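Local coordinates for protein alcohol dehydrogenase (Thermus thermophilus, PDB 2EIH) that probably acts as a zinc-containing, NAD-dependent alcohol dehydrogenase, passing hydride between an alcohol substrate and a nicotinamide cofactor, at residues 180-183 with 184-188; 290-293 with 294-298. All coordinates share one frame; numbering follows the deposited sequence.

Contact 1. Residues 180-183 with 184-188; sequences SVAA and IQIAK
Gln185 lies alongside Val181 one helical turn back, its amide beside the valine branch, with NE2 3.7 Å from Val181 CG1. The same NE2 donates to Val181 O at 3.2 Å; that oxygen lies nearly in the amide plane, but the nitrogen stands above the plane of the carbonyl. With CG beside the backbone N (chi1 -62°) and the chain extended beyond it, the amide folds back to this oxygen. The backbone N of Gln185 is farther from Val181 O, at 3.7 Å, than the side-chain NE2. OE1 accepts from Lys310 N, which helps fix the amide's rotation. Helix 180-189 is the crossover between parallel strands 169-172 and 193-198, a beta-alpha-beta unit of the Rossmann-type fold. Regular turns hold it, among them Ile184 N to Ser180 O at 2.8 Å and Ile186 N to Ala182 O at 2.9 Å. Ile184 suits the sheet side, where it meets Val172, Val194 and Ala196. Small Ala182 admits helix 148-161 close by, touching Phe151 and Ala154, while Ile186 reaches back along the same face, CD1 4.5 Å from Ala182 CB, and packs on Ala154 and Val158.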
loop_
_atom_site.group_PDB
_atom_site.type_symbol
_atom_site.label_atom_id
_atom_site.label_comp_id
_atom_site.label_asym_id
_atom_site.label_seq_id
_atom_site.Cartn_x
_atom_site.Cartn_y
_atom_site.Cartn_z
ATOM N N SER A 180 2.596 -18.961 17.540
ATOM C CA SER A 180 1.193 -19.298 17.318
ATOM C C SER A 180 0.244 -18.641 18.329
ATOM O O SER A 180 -0.791 -18.094 17.947
ATOM C CB SER A 180 0.992 -20.812 17.344
ATOM O OG SER A 180 1.447 -21.387 18.541
ATOM N N VAL A 181 0.595 -18.691 19.614
ATOM C CA VAL A 181 -0.232 -18.105 20.654
ATOM C C VAL A 181 -0.547 -16.654 20.324
ATOM O O VAL A 181 -1.712 -16.225 20.394
ATOM C CB VAL A 181 0.470 -18.193 22.029
ATOM C CG1 VAL A 181 -0.208 -17.275 23.030
ATOM C CG2 VAL A 181 0.426 -19.629 22.531
ATOM N N ALA A 182 0.482 -15.890 19.973
ATOM C CA ALA A 182 0.295 -14.477 19.628
ATOM C C ALA A 182 -0.402 -14.296 18.267
ATOM O O ALA A 182 -1.230 -13.405 18.105
ATOM C CB ALA A 182 1.660 -13.762 19.626
ATOM N N ALA A 183 -0.059 -15.148 17.305
ATOM C CA ALA A 183 -0.635 -15.071 15.964
ATOM C C ALA A 183 -2.128 -15.347 15.924
ATOM O O ALA A 183 -2.862 -14.756 15.133
ATOM C CB ALA A 183 0.084 -16.024 15.023
ATOM N N ILE A 184 -2.591 -16.253 16.766
ATOM C CA ILE A 184 -4.011 -16.561 16.781
ATOM C C ILE A 184 -4.803 -15.341 17.258
ATOM O O ILE A 184 -5.824 -14.981 16.660
ATOM C CB ILE A 184 -4.271 -17.797 17.672
ATOM C CG1 ILE A 184 -3.612 -19.012 17.004
ATOM C CG2 ILE A 184 -5.769 -18.017 17.855
ATOM C CD1 ILE A 184 -3.652 -20.279 17.798
ATOM N N GLN A 185 -4.306 -14.695 18.312
ATOM C CA GLN A 185 -4.941 -13.509 18.899
ATOM C C GLN A 185 -4.837 -12.251 18.025
ATOM O O GLN A 185 -5.788 -11.481 17.921
ATOM C CB GLN A 185 -4.332 -13.213 20.282
ATOM C CG GLN A 185 -4.532 -14.324 21.305
ATOM C CD GLN A 185 -3.920 -14.011 22.652
ATOM O OE1 GLN A 185 -4.435 -13.191 23.408
ATOM N NE2 GLN A 185 -2.802 -14.658 22.952
ATOM N N ILE A 186 -3.678 -12.029 17.416
ATOM C CA ILE A 186 -3.521 -10.855 16.577
ATOM C C ILE A 186 -4.411 -11.050 15.355
ATOM O O ILE A 186 -5.097 -10.121 14.918
ATOM C CB ILE A 186 -2.052 -10.668 16.171
ATOM C CG1 ILE A 186 -1.245 -10.287 17.418
ATOM C CG2 ILE A 186 -1.932 -9.592 15.112
ATOM C CD1 ILE A 186 0.229 -10.274 17.236
ATOM N N ALA A 187 -4.407 -12.273 14.827
ATOM C CA ALA A 187 -5.228 -12.621 13.674
ATOM C C ALA A 187 -6.692 -12.268 13.937
ATOM O O ALA A 187 -7.332 -11.601 13.120
ATOM C CB ALA A 187 -5.106 -14.110 13.370
ATOM N N LYS A 188 -7.222 -12.723 15.070
ATOM C CA LYS A 188 -8.610 -12.434 15.411
ATOM C C LYS A 188 -8.814 -10.929 15.594
ATOM O O LYS A 188 -9.835 -10.376 15.180
ATOM C CB LYS A 188 -9.005 -13.164 16.693
ATOM C CG LYS A 188 -9.122 -14.676 16.529
ATOM C CD LYS A 188 -10.254 -15.052 15.589
ATOM C CE LYS A 188 -11.573 -14.462 16.067
ATOM N NZ LYS A 188 -12.691 -14.870 15.177
#

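Contact 2. Residues 290-293 with 294-298; sequences TMAS and KSRLF
Ser293 and Ser295 meet through their hydroxyls, Ser295 OG donating to Ser293 OG at 2.9 Å. Ser293 OG, placed anti to its own nitrogen (chi1 173°), reaches forward over the turn and also receives a weak bond from Ser295 N at 3.5 Å, a loose ST turn; its further partner is Gly102 O. Serine suits this buried corner because one small hydroxyl serves several polar neighbours. The turn is closed by Arg296 N, which donates to Ser293 O at 2.9 Å. With Arg296 CG beside its own backbone N (chi1 -54°), CG comes 4.1 Å from Ser293 CB; the bend at chi2 brings one guanidinium face against the same CB, near its rim, and NE forms a salt bridge with Asp160. With an alanine in place of this serine, the Ser295 hydroxyl and Gly102 O would probably lose their mate and the turn one of its ties. Lys294, bent at chi3 and chi4, carries NZ to a salt bridge with Asp104, a span a lysine can make, and its side chain passes about 6 Å from that of the zinc ligand Cys99. Leu100 of a second subunit packs on both Ser293 and Lys294. The turn leads from strand 285-288 into helix 297-306, with Arg296 resting on Leu152 and Trp155 of helix 148-161 and Leu297 touching Asn88 of strand 84-91.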
loop_
_atom_site.group_PDB
_atom_site.type_symbol
_atom_site.label_atom_id
_atom_site.label_comp_id
_atom_site.label_asym_id
_atom_site.label_seq_id
_atom_site.Cartn_x
_atom_site.Cartn_y
_atom_site.Cartn_z
ATOM N N THR A 290 11.422 -12.059 10.386
ATOM C CA THR A 290 12.163 -12.172 11.629
ATOM C C THR A 290 11.909 -10.908 12.414
ATOM O O THR A 290 12.134 -9.810 11.918
ATOM C CB THR A 290 13.679 -12.341 11.378
ATOM O OG1 THR A 290 13.927 -13.585 10.703
ATOM C CG2 THR A 290 14.437 -12.350 12.701
ATOM N N MET A 291 11.413 -11.069 13.634
ATOM C CA MET A 291 11.121 -9.926 14.497
ATOM C C MET A 291 10.172 -8.907 13.839
ATOM O O MET A 291 9.318 -9.268 13.027
ATOM C CB MET A 291 12.432 -9.244 14.909
ATOM C CG MET A 291 13.230 -9.994 15.990
ATOM S SD MET A 291 12.494 -9.962 17.659
ATOM C CE MET A 291 13.125 -8.415 18.334
ATOM N N ALA A 292 10.316 -7.638 14.207
ATOM C CA ALA A 292 9.478 -6.580 13.667
ATOM C C ALA A 292 10.081 -5.247 14.067
ATOM O O ALA A 292 11.101 -5.200 14.756
ATOM C CB ALA A 292 8.063 -6.690 14.218
ATOM N N SER A 293 9.453 -4.166 13.626
ATOM C CA SER A 293 9.919 -2.826 13.951
ATOM C C SER A 293 9.633 -2.524 15.422
ATOM O O SER A 293 8.570 -2.876 15.936
ATOM C CB SER A 293 9.208 -1.802 13.066
ATOM O OG SER A 293 9.524 -0.493 13.481
ATOM N N LYS A 294 10.578 -1.879 16.098
ATOM C CA LYS A 294 10.397 -1.535 17.503
ATOM C C LYS A 294 9.115 -0.764 17.774
ATOM O O LYS A 294 8.524 -0.882 18.841
ATOM C CB LYS A 294 11.577 -0.705 18.003
ATOM C CG LYS A 294 12.819 -1.485 18.302
ATOM C CD LYS A 294 13.778 -0.640 19.133
ATOM C CE LYS A 294 14.673 0.226 18.259
ATOM N NZ LYS A 294 15.626 -0.613 17.477
ATOM N N SER A 295 8.696 0.036 16.805
ATOM C CA SER A 295 7.493 0.849 16.952
ATOM C C SER A 295 6.246 0.008 17.185
ATOM O O SER A 295 5.299 0.460 17.818
ATOM C CB SER A 295 7.301 1.722 15.706
ATOM O OG SER A 295 7.183 0.917 14.532
ATOM N N ARG A 296 6.259 -1.218 16.677
ATOM C CA ARG A 296 5.126 -2.119 16.820
ATOM C C ARG A 296 4.837 -2.542 18.262
ATOM O O ARG A 296 3.731 -2.983 18.558
ATOM C CB ARG A 296 5.351 -3.372 15.977
ATOM C CG ARG A 296 5.645 -3.086 14.518
ATOM C CD ARG A 296 4.402 -2.564 13.819
ATOM N NE ARG A 296 4.614 -2.426 12.381
ATOM C CZ ARG A 296 5.098 -1.339 11.795
ATOM N NH1 ARG A 296 5.254 -1.321 10.481
ATOM N NH2 ARG A 296 5.401 -0.269 12.521
ATOM N N LEU A 297 5.816 -2.409 19.155
ATOM C CA LEU A 297 5.631 -2.812 20.548
ATOM C C LEU A 297 4.644 -1.918 21.289
ATOM O O LEU A 297 4.083 -2.312 22.309
ATOM C CB LEU A 297 6.976 -2.811 21.301
ATOM C CG LEU A 297 7.265 -3.912 22.353
ATOM C CD1 LEU A 297 8.001 -3.334 23.544
ATOM C CD2 LEU A 297 5.976 -4.581 22.806
ATOM N N PHE A 298 4.446 -0.703 20.790
ATOM C CA PHE A 298 3.524 0.244 21.428
ATOM C C PHE A 298 2.061 -0.169 21.263
ATOM O O PHE A 298 1.323 -0.267 22.244
ATOM C CB PHE A 298 3.767 1.653 20.886
ATOM C CG PHE A 298 5.148 2.167 21.182
ATOM C CD1 PHE A 298 6.238 1.764 20.406
ATOM C CD2 PHE A 298 5.373 3.012 22.268
ATOM C CE1 PHE A 298 7.539 2.192 20.707
ATOM C CE2 PHE A 298 6.666 3.444 22.577
ATOM C CZ PHE A 298 7.755 3.031 21.791
#

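How the contacts relate
From the N terminus the chain first builds the strands of the zinc-bearing part; helix 148-161 follows and later touches both contacts, which lie in series and neither nest nor cross. Contact 1 comes next, within helix 180-189; it closes no loop, being a run of successive helical turns. Some hundred residues later, after the outermost strand of the parallel sheet within this chain, 285-288, contact 2 closes only a tight turn into helix 297-306. The two do not touch, their nearest atoms being about 8 Å apart. The helix of contact 1 packs between the parallel sheet and helix 148-161 in a fold that probably binds the nucleotide, whereas contact 2 links that fold to the zinc-bearing lobe and to another subunit.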